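Local coordinates for protein N-acetylneuraminic acid (Sialic acid) synthetase (Leptospira borgpetersenii serovar Hardjo-bovis, PDB 6NCS) that probably catalyses the condensation step that forms N-acetylneuraminic acid (sialic acid) or its 9-phosphate, and binds a manganese ion, at residues Ile28-Gly33 with Lys230-Asp235; Ala32-Gly37 with Gln239-Glu244; Ala51-Asn56 with Glu251-Val256; Ile58-Tyr63 with Ile101-Thr106. All coordinates share one frame; numbering follows the deposited sequence.

Contact 1. Residues Ile28-Gly33 with Lys230-Asp235; sequences IIAEAG and KHYTVD. With MN (manganese (II) ion), chain C.
Glu31 and His231 supply the main side-chain packing, lying side by side on one face of a parallel sheet. Glu31 CG sits over the centre of the imidazole, 3.5 Å from the His231 ring centroid and 10° off the ring normal, which defines a CH-pi contact. Beyond it, Glu31 OE2 forms a salt bridge with Lys59 and OE1 accepts a hydrogen bond from Gln61 NE2. On the sheet face that carries Ala30 and Lys230, Ala30 CB approaches the Tyr232 ring obliquely, 3.8 Å from Tyr232 CD2, while Tyr232 OH reaches Met46 O of helix 40-52.

The backbone pairing is parallel. Lys230 N donates to Ile29 O at 3.0 Å. Glu31 N donates to Lys230 O at 2.8 Å, straight at its hydrogen (175°) although it comes from above the carbonyl plane. The bond from Tyr232 N to Glu31 O is bent (126°) and weak.

As for metal coordination, His231 NE2 binds the manganese ion at 2.2 Å, with water 1 and His210 among the other ligands. Strands 27-33 and 227-231 are the first and last of a TIM barrel; their pairing closes it and places the metal site at the C-terminal strand ends.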
loop_
_atom_site.group_PDB
_atom_site.type_symbol
_atom_site.label_atom_id
_atom_site.label_comp_id
_atom_site.label_asym_id
_atom_site.label_seq_id
_atom_site.Cartn_x
_atom_site.Cartn_y
_atom_site.Cartn_z
ATOM N N ILE A 28 4.728 -13.510 9.251
ATOM C CA ILE A 28 3.307 -13.879 9.160
ATOM C C ILE A 28 2.938 -14.804 10.313
ATOM O O ILE A 28 3.543 -15.871 10.482
ATOM C CB ILE A 28 2.987 -14.526 7.805
ATOM C CG1 ILE A 28 3.221 -13.500 6.689
ATOM C CG2 ILE A 28 1.511 -14.978 7.769
ATOM C CD1 ILE A 28 3.119 -14.061 5.296
ATOM N N ILE A 29 1.918 -14.406 11.079
ATOM C CA ILE A 29 1.464 -15.109 12.277
ATOM C C ILE A 29 0.099 -15.702 11.979
ATOM O O ILE A 29 -0.829 -14.969 11.623
ATOM C CB ILE A 29 1.364 -14.164 13.486
ATOM C CG1 ILE A 29 2.736 -13.595 13.868
ATOM C CG2 ILE A 29 0.731 -14.893 14.696
ATOM C CD1 ILE A 29 2.619 -12.219 14.568
ATOM N N ALA A 30 -0.035 -17.015 12.160
ATOM C CA ALA A 30 -1.323 -17.691 12.104
ATOM C C ALA A 30 -1.915 -17.678 13.508
ATOM O O ALA A 30 -1.348 -18.275 14.419
ATOM C CB ALA A 30 -1.140 -19.120 11.590
ATOM N N GLU A 31 -3.034 -16.969 13.699
ATOM C CA GLU A 31 -3.655 -16.872 15.023
ATOM C C GLU A 31 -4.608 -18.053 15.163
ATOM O O GLU A 31 -5.727 -18.030 14.651
ATOM C CB GLU A 31 -4.352 -15.518 15.198
ATOM C CG GLU A 31 -5.507 -15.459 16.220
ATOM C CD GLU A 31 -5.067 -15.560 17.673
ATOM O OE1 GLU A 31 -5.597 -14.791 18.507
ATOM O OE2 GLU A 31 -4.204 -16.409 17.986
ATOM N N ALA A 32 -4.139 -19.114 15.829
ATOM C CA ALA A 32 -5.012 -20.244 16.122
ATOM C C ALA A 32 -6.081 -19.848 17.123
ATOM O O ALA A 32 -7.189 -20.391 17.093
ATOM C CB ALA A 32 -4.203 -21.425 16.657
ATOM N N GLY A 33 -5.753 -18.922 18.016
ATOM C CA GLY A 33 -6.736 -18.334 18.907
ATOM C C GLY A 33 -7.389 -19.394 19.762
ATOM O O GLY A 33 -6.713 -20.161 20.461
ATOM N N LYS A 230 -3.238 -13.166 11.157
ATOM C CA LYS A 230 -4.500 -13.567 10.542
ATOM C C LYS A 230 -5.059 -14.752 11.308
ATOM O O LYS A 230 -4.335 -15.719 11.555
ATOM C CB LYS A 230 -4.282 -13.929 9.062
ATOM C CG LYS A 230 -5.488 -14.517 8.338
ATOM C CD LYS A 230 -6.579 -13.485 8.098
ATOM C CE LYS A 230 -7.897 -14.167 7.711
ATOM N NZ LYS A 230 -9.015 -13.167 7.574
ATOM N N HIS A 231 -6.331 -14.679 11.704
ATOM C CA HIS A 231 -6.928 -15.821 12.386
ATOM C C HIS A 231 -6.951 -17.027 11.458
ATOM O O HIS A 231 -7.039 -16.900 10.233
ATOM C CB HIS A 231 -8.344 -15.505 12.864
ATOM C CG HIS A 231 -8.385 -14.626 14.074
ATOM N ND1 HIS A 231 -8.839 -15.069 15.297
ATOM C CD2 HIS A 231 -8.016 -13.335 14.252
ATOM C CE1 HIS A 231 -8.753 -14.088 16.178
ATOM N NE2 HIS A 231 -8.259 -13.024 15.569
ATOM N N TYR A 232 -6.900 -18.210 12.060
ATOM C CA TYR A 232 -6.538 -19.411 11.328
ATOM C C TYR A 232 -7.323 -20.603 11.855
ATOM O O TYR A 232 -7.541 -20.739 13.064
ATOM C CB TYR A 232 -5.015 -19.616 11.434
ATOM C CG TYR A 232 -4.524 -20.996 11.092
ATOM C CD1 TYR A 232 -4.698 -21.521 9.816
ATOM C CD2 TYR A 232 -3.854 -21.765 12.035
ATOM C CE1 TYR A 232 -4.247 -22.791 9.504
ATOM C CE2 TYR A 232 -3.386 -23.032 11.722
ATOM C CZ TYR A 232 -3.588 -23.537 10.457
ATOM O OH TYR A 232 -3.132 -24.797 10.145
ATOM N N THR A 233 -7.783 -21.441 10.929
ATOM C CA THR A 233 -8.517 -22.661 11.236
ATOM C C THR A 233 -8.087 -23.719 10.233
ATOM O O THR A 233 -7.724 -23.393 9.101
ATOM C CB THR A 233 -10.041 -22.450 11.160
ATOM O OG1 THR A 233 -10.722 -23.679 11.442
ATOM C CG2 THR A 233 -10.463 -21.959 9.770
ATOM N N VAL A 234 -8.116 -24.993 10.639
ATOM C CA VAL A 234 -7.881 -26.020 9.628
ATOM C C VAL A 234 -9.129 -26.325 8.820
ATOM O O VAL A 234 -9.019 -26.940 7.753
ATOM C CB VAL A 234 -7.330 -27.338 10.201
ATOM C CG1 VAL A 234 -5.952 -27.111 10.822
ATOM C CG2 VAL A 234 -8.311 -27.966 11.170
ATOM N N ASP A 235 -10.306 -25.884 9.274
ATOM C CA ASP A 235 -11.559 -26.234 8.614
ATOM C C ASP A 235 -12.698 -25.372 9.145
ATOM O O ASP A 235 -13.135 -25.555 10.286
ATOM C CB ASP A 235 -11.845 -27.723 8.836
ATOM C CG ASP A 235 -13.034 -28.238 8.031
ATOM O OD1 ASP A 235 -13.704 -27.452 7.325
ATOM O OD2 ASP A 235 -13.292 -29.454 8.121
HETATM MN MN MN C . -7.691 -11.338 16.890
HETATM O O HOH W 1 -5.927 -11.507 16.050
#

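Contact 2. Residues Ala32-Gly37 with Gln239-Glu244; sequences AGLNHG and QGIDWE
Asn35 and Ile241 form the tight part of this contact. In Asn35, CG is anti to the backbone N (chi1 -178°), and from there ND2 donates to Ile241 O at 3.0 Å. The bond is nearly straight (163°), and the oxygen lies in the plane of the Asn35 amide, but the donor stands 48° above the carbonyl plane of Ile241. OD1 of the same amide is taken by Thr233 OG1, so both ends of the group are gripped and its rotation is fixed. Next to it the apolar packing is small: Leu34 CB rests against the Ile241 side chain, 3.9 Å from Ile241 CD1, with Ile241 CG2 also touching it.

Around this direct contact, on the looser and partly exposed side formed by loop 239-244, water completes the link. Water 4 shares ND2 with the direct bond, accepting from Asn35 ND2 at 3.0 Å and from Gly240 N at 2.9 Å. Water 3 accepts from Ile241 N at 2.8 Å and donates a longer bond to Leu34 O, 3.3 Å away. Water 2 accepts from Leu34 N and donates to Asp242 OD2. Asp242 and Trp243 touch segment 32-37 only slightly; of Trp243, CB approaches Asn35 ND2 while the indole lies beyond.

Both segments are shaped by tight turns, type II' from Ala32 to Asn35 and type II from Gly240 to Trp243. The contact thus joins the loops that follow the first and last barrel strands, which in TIM barrels form the rim of the active-site mouth; Asp242 lies close to the metal ligand His231.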
loop_
_atom_site.group_PDB
_atom_site.type_symbol
_atom_site.label_atom_id
_atom_site.label_comp_id
_atom_site.label_asym_id
_atom_site.label_seq_id
_atom_site.Cartn_x
_atom_site.Cartn_y
_atom_site.Cartn_z
ATOM N N ALA A 32 -4.139 -19.114 15.829
ATOM C CA ALA A 32 -5.012 -20.244 16.122
ATOM C C ALA A 32 -6.081 -19.848 17.123
ATOM O O ALA A 32 -7.189 -20.391 17.093
ATOM C CB ALA A 32 -4.203 -21.425 16.657
ATOM N N GLY A 33 -5.753 -18.922 18.016
ATOM C CA GLY A 33 -6.736 -18.334 18.907
ATOM C C GLY A 33 -7.389 -19.394 19.762
ATOM O O GLY A 33 -6.713 -20.161 20.461
ATOM N N LEU A 34 -8.720 -19.450 19.690
ATOM C CA LEU A 34 -9.515 -20.439 20.407
ATOM C C LEU A 34 -10.171 -21.442 19.470
ATOM O O LEU A 34 -11.007 -22.236 19.910
ATOM C CB LEU A 34 -10.577 -19.738 21.251
ATOM C CG LEU A 34 -10.002 -18.787 22.305
ATOM C CD1 LEU A 34 -11.086 -18.307 23.241
ATOM C CD2 LEU A 34 -8.899 -19.475 23.081
ATOM N N ASN A 35 -9.806 -21.427 18.185
ATOM C CA ASN A 35 -10.550 -22.186 17.181
ATOM C C ASN A 35 -10.420 -23.694 17.366
ATOM O O ASN A 35 -11.290 -24.443 16.900
ATOM C CB ASN A 35 -10.089 -21.748 15.781
ATOM C CG ASN A 35 -10.837 -22.449 14.675
ATOM O OD1 ASN A 35 -10.348 -23.417 14.101
ATOM N ND2 ASN A 35 -12.031 -21.963 14.368
ATOM N N HIS A 36 -9.391 -24.161 18.081
ATOM C CA HIS A 36 -9.262 -25.587 18.371
ATOM C C HIS A 36 -10.284 -26.076 19.394
ATOM O O HIS A 36 -10.458 -27.289 19.547
ATOM C CB HIS A 36 -7.855 -25.877 18.886
ATOM C CG HIS A 36 -7.435 -24.952 19.982
ATOM N ND1 HIS A 36 -7.970 -25.016 21.251
ATOM C CD2 HIS A 36 -6.583 -23.900 19.985
ATOM C CE1 HIS A 36 -7.437 -24.068 22.001
ATOM N NE2 HIS A 36 -6.590 -23.377 21.257
ATOM N N GLY A 37 -10.937 -25.170 20.117
ATOM C CA GLY A 37 -11.972 -25.584 21.041
ATOM C C GLY A 37 -11.492 -26.365 22.241
ATOM O O GLY A 37 -12.306 -26.998 22.922
ATOM N N GLN A 239 -16.941 -25.083 12.413
ATOM C CA GLN A 239 -17.631 -23.994 13.109
ATOM C C GLN A 239 -17.049 -23.739 14.498
ATOM O O GLN A 239 -17.779 -23.456 15.449
ATOM C CB GLN A 239 -19.138 -24.261 13.189
ATOM C CG GLN A 239 -19.764 -24.500 11.843
ATOM C CD GLN A 239 -19.920 -23.229 11.031
ATOM O OE1 GLN A 239 -20.815 -22.422 11.292
ATOM N NE2 GLN A 239 -19.058 -23.049 10.031
ATOM N N GLY A 240 -15.724 -23.836 14.617
ATOM C CA GLY A 240 -15.057 -23.507 15.860
ATOM C C GLY A 240 -15.060 -22.012 16.114
ATOM O O GLY A 240 -15.466 -21.211 15.274
ATOM N N ILE A 241 -14.585 -21.630 17.305
ATOM C CA ILE A 241 -14.606 -20.224 17.697
ATOM C C ILE A 241 -13.836 -19.385 16.684
ATOM O O ILE A 241 -12.725 -19.744 16.266
ATOM C CB ILE A 241 -14.040 -20.056 19.115
ATOM C CG1 ILE A 241 -14.942 -20.746 20.146
ATOM C CG2 ILE A 241 -13.886 -18.580 19.457
ATOM C CD1 ILE A 241 -14.341 -20.742 21.550
ATOM N N ASP A 242 -14.441 -18.261 16.277
ATOM C CA ASP A 242 -13.877 -17.304 15.320
ATOM C C ASP A 242 -13.731 -17.874 13.919
ATOM O O ASP A 242 -12.914 -17.367 13.136
ATOM C CB ASP A 242 -12.516 -16.765 15.775
ATOM C CG ASP A 242 -12.612 -15.929 17.028
ATOM O OD1 ASP A 242 -13.617 -15.204 17.180
ATOM O OD2 ASP A 242 -11.680 -16.001 17.859
ATOM N N TRP A 243 -14.499 -18.915 13.578
ATOM C CA TRP A 243 -14.347 -19.533 12.264
ATOM C C TRP A 243 -14.629 -18.540 11.142
ATOM O O TRP A 243 -14.007 -18.613 10.076
ATOM C CB TRP A 243 -15.262 -20.756 12.132
ATOM C CG TRP A 243 -16.737 -20.433 12.112
ATOM C CD1 TRP A 243 -17.582 -20.415 13.182
ATOM C CD2 TRP A 243 -17.531 -20.077 10.966
ATOM N NE1 TRP A 243 -18.849 -20.072 12.777
ATOM C CE2 TRP A 243 -18.845 -19.858 11.424
ATOM C CE3 TRP A 243 -17.256 -19.918 9.604
ATOM C CZ2 TRP A 243 -19.890 -19.493 10.564
ATOM C CZ3 TRP A 243 -18.300 -19.555 8.746
ATOM C CH2 TRP A 243 -19.595 -19.348 9.235
ATOM N N GLU A 244 -15.554 -17.597 11.361
ATOM C CA GLU A 244 -15.988 -16.729 10.269
ATOM C C GLU A 244 -14.868 -15.809 9.793
ATOM O O GLU A 244 -14.822 -15.452 8.610
ATOM C CB GLU A 244 -17.204 -15.901 10.691
HETATM O O HOH W 2 -9.849 -18.067 17.524
HETATM O O HOH W 3 -13.879 -23.611 19.096
HETATM O O HOH W 4 -13.488 -24.107 12.824
#

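Contact 3. Residues Ala51-Asn56 with Glu251-Val256; sequences ADAKAN and ELAKLV
Leu252 and Val256 meet Ala53 and its neighbours through branches set by their side-chain torsions. In Leu252, chi1 puts CG anti to the backbone N, 4.0 Å from Ala53 CB, and chi2 (59°) sets the branch whose CD2 touches both Ala53 CB at 4.0 Å and Ala55 CB at 4.1 Å. In Val256, CG1 is anti to the backbone N (chi1 169°) and CG2 is anti to the carbonyl carbon; the two methyls spread over carbonyl oxygens, CG2 being 3.7 Å from Ala53 O and CG1 3.8 Å from Lys54 O.

Ala53 and Ala253 bring their CA atoms nearest, 4.3 Å apart. The methyls meet as well, Ala53 CB packing against Ala253 CB. Such closeness rests on small side chains in both segments.

No direct hydrogen bond links the segments. Water 5 bridges them instead, donating to Ala53 O at 2.6 Å and to Ala253 O at 3.1 Å, and so gives the Ala53 carbonyl a donor. The backbone turns at Lys54, whose positive phi (73°) and bonds back into the last turn make a Schellman motif.

Leu252 and Val256 also reach inward to Ala30 and Ile28 of strand 27-33. The contact is therefore packing within the outer helical layer of a TIM barrel: the C-terminal end of helix 40-52 against helix 249-266, the helices that follow the first and last strands.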
loop_
_atom_site.group_PDB
_atom_site.type_symbol
_atom_site.label_atom_id
_atom_site.label_comp_id
_atom_site.label_asym_id
_atom_site.label_seq_id
_atom_site.Cartn_x
_atom_site.Cartn_y
_atom_site.Cartn_z
ATOM N N ALA A 51 2.607 -24.969 9.509
ATOM C CA ALA A 51 3.994 -25.098 9.086
ATOM C C ALA A 51 4.067 -25.461 7.612
ATOM O O ALA A 51 4.905 -24.929 6.874
ATOM C CB ALA A 51 4.716 -26.131 9.955
ATOM N N ASP A 52 3.165 -26.334 7.158
ATOM C CA ASP A 52 3.129 -26.691 5.744
ATOM C C ASP A 52 2.790 -25.492 4.863
ATOM O O ASP A 52 3.259 -25.418 3.719
ATOM C CB ASP A 52 2.128 -27.826 5.525
ATOM C CG ASP A 52 1.990 -28.207 4.069
ATOM O OD1 ASP A 52 2.935 -28.815 3.519
ATOM O OD2 ASP A 52 0.934 -27.898 3.475
ATOM N N ALA A 53 1.980 -24.553 5.366
ATOM C CA ALA A 53 1.630 -23.335 4.636
ATOM C C ALA A 53 2.754 -22.307 4.632
ATOM O O ALA A 53 2.660 -21.316 3.892
ATOM C CB ALA A 53 0.372 -22.699 5.230
ATOM N N LYS A 54 3.798 -22.542 5.434
ATOM C CA LYS A 54 5.002 -21.712 5.549
ATOM C C LYS A 54 4.732 -20.395 6.284
ATOM O O LYS A 54 5.435 -19.399 6.068
ATOM C CB LYS A 54 5.655 -21.442 4.188
ATOM C CG LYS A 54 5.943 -22.695 3.337
ATOM C CD LYS A 54 6.786 -23.701 4.088
ATOM C CE LYS A 54 6.946 -24.985 3.291
ATOM N NZ LYS A 54 7.396 -26.104 4.163
ATOM N N ALA A 55 3.747 -20.380 7.178
ATOM C CA ALA A 55 3.638 -19.287 8.135
ATOM C C ALA A 55 4.876 -19.246 9.020
ATOM O O ALA A 55 5.489 -20.279 9.312
ATOM C CB ALA A 55 2.387 -19.461 9.012
ATOM N N ASN A 56 5.253 -18.038 9.454
ATOM C CA ASN A 56 6.444 -17.931 10.300
ATOM C C ASN A 56 6.170 -18.378 11.723
ATOM O O ASN A 56 7.068 -18.912 12.395
ATOM C CB ASN A 56 6.975 -16.496 10.324
ATOM C CG ASN A 56 7.355 -15.997 8.956
ATOM O OD1 ASN A 56 6.554 -15.373 8.263
ATOM N ND2 ASN A 56 8.595 -16.259 8.554
ATOM N N GLU A 251 -5.655 -20.972 2.166
ATOM C CA GLU A 251 -5.716 -19.515 2.136
ATOM C C GLU A 251 -4.543 -18.895 2.887
ATOM O O GLU A 251 -3.989 -17.876 2.455
ATOM C CB GLU A 251 -7.061 -19.050 2.694
ATOM C CG GLU A 251 -8.243 -19.701 1.953
ATOM C CD GLU A 251 -9.548 -19.645 2.723
ATOM O OE1 GLU A 251 -9.513 -19.471 3.958
ATOM O OE2 GLU A 251 -10.616 -19.778 2.084
ATOM N N LEU A 252 -4.142 -19.499 4.012
ATOM C CA LEU A 252 -2.930 -19.056 4.698
ATOM C C LEU A 252 -1.710 -19.178 3.790
ATOM O O LEU A 252 -0.844 -18.294 3.775
ATOM C CB LEU A 252 -2.730 -19.869 5.981
ATOM C CG LEU A 252 -1.528 -19.541 6.874
ATOM C CD1 LEU A 252 -1.555 -18.109 7.362
ATOM C CD2 LEU A 252 -1.465 -20.511 8.060
ATOM N N ALA A 253 -1.609 -20.283 3.051
ATOM C CA ALA A 253 -0.478 -20.459 2.146
ATOM C C ALA A 253 -0.488 -19.397 1.056
ATOM O O ALA A 253 0.567 -18.891 0.659
ATOM C CB ALA A 253 -0.511 -21.856 1.531
ATOM N N LYS A 254 -1.675 -19.055 0.553
ATOM C CA LYS A 254 -1.773 -17.981 -0.433
ATOM C C LYS A 254 -1.409 -16.633 0.176
ATOM O O LYS A 254 -0.779 -15.800 -0.489
ATOM C CB LYS A 254 -3.187 -17.950 -1.023
ATOM C CG LYS A 254 -3.394 -16.962 -2.139
ATOM C CD LYS A 254 -2.572 -17.368 -3.351
ATOM C CE LYS A 254 -3.385 -17.295 -4.627
ATOM N NZ LYS A 254 -2.604 -17.838 -5.773
ATOM N N LEU A 255 -1.796 -16.396 1.438
ATOM C CA LEU A 255 -1.381 -15.172 2.121
ATOM C C LEU A 255 0.131 -15.070 2.160
ATOM O O LEU A 255 0.699 -14.003 1.899
ATOM C CB LEU A 255 -1.953 -15.135 3.543
ATOM C CG LEU A 255 -1.555 -13.966 4.450
ATOM C CD1 LEU A 255 -2.001 -12.604 3.885
ATOM C CD2 LEU A 255 -2.150 -14.187 5.842
ATOM N N VAL A 256 0.805 -16.177 2.466
ATOM C CA VAL A 256 2.264 -16.166 2.533
ATOM C C VAL A 256 2.862 -15.850 1.166
ATOM O O VAL A 256 3.752 -14.998 1.043
ATOM C CB VAL A 256 2.783 -17.507 3.085
ATOM C CG1 VAL A 256 4.295 -17.607 2.916
ATOM C CG2 VAL A 256 2.391 -17.653 4.576
HETATM O O HOH W 5 2.948 -20.690 1.430
#

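Contact 4. Residues Ile58-Tyr63 with Ile101-Thr106; sequences IKFQAY and ILFFAT. With CIT (citric acid), chain D.
Lys59 and Thr106 converge on O1 of the bound citrate, which probably comes from the crystallisation liquor. Lys59 NZ donates to citrate O1 at 2.5 Å. Thr106 OG1 is modelled 2.3 Å from the same oxygen, too short to be taken at face value. Gln61 NE2 approaches the citrate carbon C2 less closely.

The next shell holds the lysine. Its CG lies over the centre of the Phe104 ring, 3.9 Å from the centroid and 10° off the normal, a CH-pi contact, and Lys59 CD touches Phe104 CZ at 3.8 Å. A bend at chi3 (78°) then turns CE from the extended path. Besides its link to Glu31, NZ makes a weak bond to Phe60 O. Gln61 OE1 accepts a hydrogen bond from Arg68.

Further out, the parallel strands fix the positions of these residues. Phe60 N donates to Phe104 O at 3.0 Å, in the carbonyl plane on a lone pair; Thr106 N donates to Phe60 O at 2.8 Å. Three more backbone bonds extend the pairing from Ile58 to Ala62. On the opposite sheet face Phe60 CD2 meets Phe103 CE1 at 3.5 Å, the ring planes 31° apart.

The side-chain amines of Lys59 and Lys125, both hydrogen-bonded to the citrate, suggest a pocket suited to anions, consistent with the carboxylate and phosphate groups of this family's substrates.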
loop_
_atom_site.group_PDB
_atom_site.type_symbol
_atom_site.label_atom_id
_atom_site.label_comp_id
_atom_site.label_asym_id
_atom_site.label_seq_id
_atom_site.Cartn_x
_atom_site.Cartn_y
_atom_site.Cartn_z
ATOM N N ILE A 58 2.872 -19.623 14.758
ATOM C CA ILE A 58 1.490 -19.914 15.127
ATOM C C ILE A 58 1.287 -19.497 16.581
ATOM O O ILE A 58 2.143 -19.740 17.441
ATOM C CB ILE A 58 1.122 -21.397 14.883
ATOM C CG1 ILE A 58 -0.350 -21.657 15.202
ATOM C CG2 ILE A 58 2.056 -22.350 15.662
ATOM C CD1 ILE A 58 -0.879 -22.984 14.678
ATOM N N LYS A 59 0.159 -18.830 16.841
ATOM C CA LYS A 59 -0.097 -18.166 18.110
ATOM C C LYS A 59 -1.339 -18.758 18.768
ATOM O O LYS A 59 -2.342 -19.019 18.096
ATOM C CB LYS A 59 -0.285 -16.654 17.901
ATOM C CG LYS A 59 -0.262 -15.842 19.184
ATOM C CD LYS A 59 -0.597 -14.376 18.907
ATOM C CE LYS A 59 -2.087 -14.220 18.726
ATOM N NZ LYS A 59 -2.740 -14.932 19.878
ATOM N N PHE A 60 -1.268 -18.964 20.083
ATOM C CA PHE A 60 -2.376 -19.484 20.882
ATOM C C PHE A 60 -2.748 -18.442 21.940
ATOM O O PHE A 60 -2.188 -17.344 21.974
ATOM C CB PHE A 60 -2.003 -20.857 21.480
ATOM C CG PHE A 60 -1.889 -21.955 20.440
ATOM C CD1 PHE A 60 -2.975 -22.768 20.147
ATOM C CD2 PHE A 60 -0.706 -22.150 19.736
ATOM C CE1 PHE A 60 -2.886 -23.768 19.171
ATOM C CE2 PHE A 60 -0.603 -23.144 18.761
ATOM C CZ PHE A 60 -1.694 -23.957 18.482
ATOM N N GLN A 61 -3.737 -18.753 22.777
ATOM C CA GLN A 61 -4.191 -17.835 23.820
ATOM C C GLN A 61 -4.121 -18.529 25.171
ATOM O O GLN A 61 -4.593 -19.662 25.310
ATOM C CB GLN A 61 -5.621 -17.339 23.566
ATOM C CG GLN A 61 -5.714 -16.468 22.309
ATOM C CD GLN A 61 -7.115 -15.971 22.016
ATOM O OE1 GLN A 61 -8.002 -16.016 22.866
ATOM N NE2 GLN A 61 -7.325 -15.508 20.786
ATOM N N ALA A 62 -3.552 -17.836 26.156
ATOM C CA ALA A 62 -3.335 -18.364 27.504
ATOM C C ALA A 62 -4.117 -17.500 28.486
ATOM O O ALA A 62 -3.731 -16.357 28.764
ATOM C CB ALA A 62 -1.843 -18.376 27.845
ATOM N N TYR A 63 -5.216 -18.039 29.020
ATOM C CA TYR A 63 -6.152 -17.197 29.752
ATOM C C TYR A 63 -6.918 -18.034 30.759
ATOM O O TYR A 63 -6.975 -19.265 30.663
ATOM C CB TYR A 63 -7.153 -16.514 28.805
ATOM C CG TYR A 63 -8.005 -17.534 28.093
ATOM C CD1 TYR A 63 -7.508 -18.236 27.003
ATOM C CD2 TYR A 63 -9.289 -17.832 28.537
ATOM C CE1 TYR A 63 -8.272 -19.209 26.374
ATOM C CE2 TYR A 63 -10.056 -18.795 27.912
ATOM C CZ TYR A 63 -9.543 -19.474 26.829
ATOM O OH TYR A 63 -10.304 -20.438 26.208
ATOM N N ILE A 101 8.242 -24.099 12.978
ATOM C CA ILE A 101 7.398 -22.914 13.005
ATOM C C ILE A 101 7.485 -22.359 14.419
ATOM O O ILE A 101 7.623 -23.120 15.382
ATOM C CB ILE A 101 5.941 -23.219 12.579
ATOM C CG1 ILE A 101 5.106 -21.933 12.529
ATOM C CG2 ILE A 101 5.298 -24.260 13.485
ATOM C CD1 ILE A 101 3.754 -22.090 11.820
ATOM N N LEU A 102 7.492 -21.038 14.547
ATOM C CA LEU A 102 7.622 -20.442 15.875
ATOM C C LEU A 102 6.307 -20.557 16.649
ATOM O O LEU A 102 5.237 -20.280 16.110
ATOM C CB LEU A 102 8.059 -18.985 15.751
ATOM C CG LEU A 102 8.312 -18.199 17.038
ATOM C CD1 LEU A 102 9.056 -19.042 18.060
ATOM C CD2 LEU A 102 9.112 -16.952 16.698
ATOM N N PHE A 103 6.384 -20.990 17.911
ATOM C CA PHE A 103 5.217 -21.046 18.796
ATOM C C PHE A 103 5.241 -19.851 19.741
ATOM O O PHE A 103 6.287 -19.545 20.314
ATOM C CB PHE A 103 5.214 -22.342 19.623
ATOM C CG PHE A 103 4.277 -22.313 20.807
ATOM C CD1 PHE A 103 2.955 -22.723 20.677
ATOM C CD2 PHE A 103 4.711 -21.863 22.053
ATOM C CE1 PHE A 103 2.091 -22.694 21.758
ATOM C CE2 PHE A 103 3.842 -21.828 23.135
ATOM C CZ PHE A 103 2.539 -22.240 22.984
ATOM N N PHE A 104 4.100 -19.183 19.918
ATOM C CA PHE A 104 3.959 -18.263 21.049
ATOM C C PHE A 104 2.478 -18.114 21.374
ATOM O O PHE A 104 1.630 -18.820 20.828
ATOM C CB PHE A 104 4.681 -16.917 20.815
ATOM C CG PHE A 104 4.073 -16.004 19.770
ATOM C CD1 PHE A 104 4.004 -16.368 18.427
ATOM C CD2 PHE A 104 3.680 -14.716 20.121
ATOM C CE1 PHE A 104 3.481 -15.485 17.475
ATOM C CE2 PHE A 104 3.181 -13.831 19.172
ATOM C CZ PHE A 104 3.073 -14.219 17.855
ATOM N N ALA A 105 2.174 -17.238 22.327
ATOM C CA ALA A 105 0.797 -17.132 22.775
ATOM C C ALA A 105 0.540 -15.750 23.349
ATOM O O ALA A 105 1.466 -14.991 23.653
ATOM C CB ALA A 105 0.456 -18.202 23.824
ATOM N N THR A 106 -0.741 -15.443 23.481
ATOM C CA THR A 106 -1.196 -14.212 24.105
ATOM C C THR A 106 -1.569 -14.520 25.540
ATOM O O THR A 106 -2.567 -15.211 25.756
ATOM C CB THR A 106 -2.408 -13.669 23.360
ATOM O OG1 THR A 106 -2.042 -13.413 22.003
ATOM C CG2 THR A 106 -2.917 -12.393 24.008
HETATM C C1 CIT D . -4.675 -11.947 20.481
HETATM O O1 CIT D . -3.948 -12.901 20.795
HETATM O O2 CIT D . -4.162 -10.988 19.873
HETATM C C2 CIT D . -6.139 -11.995 20.848
HETATM C C3 CIT D . -7.094 -11.628 19.707
HETATM O O7 CIT D . -6.875 -12.486 18.548
HETATM C C4 CIT D . -8.497 -11.832 20.258
HETATM C C5 CIT D . -9.577 -11.713 19.208
HETATM O O3 CIT D . -10.743 -12.027 19.529
HETATM O O4 CIT D . -9.348 -11.303 18.041
HETATM C C6 CIT D . -6.964 -10.154 19.335
HETATM O O5 CIT D . -6.831 -9.284 20.224
HETATM O O6 CIT D . -6.996 -9.791 18.131
#

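Overall arrangement
From the N terminus, strand 27-33 enters contact 1, and its last residues, Ala32 and Gly33, also begin contact 2. Helix 40-52 then leads to contact 3, and strand 57-62 to contact 4. Contact 4 closes first, at 101-106, a short loop that lies wholly within the spans of the other three. The remaining three close late and in order, at 230-235, 239-244 and 251-256, so contact 3 crosses both contact 1 and contact 2. Contacts 1 and 4 each join neighbouring strands of one barrel sheet and are adjacent because strands 27-33 and 57-62 pair in it; contact 2 ties loops at its mouth, and contact 3 ties helices outside it, about 18 Å from contact 2 between centres.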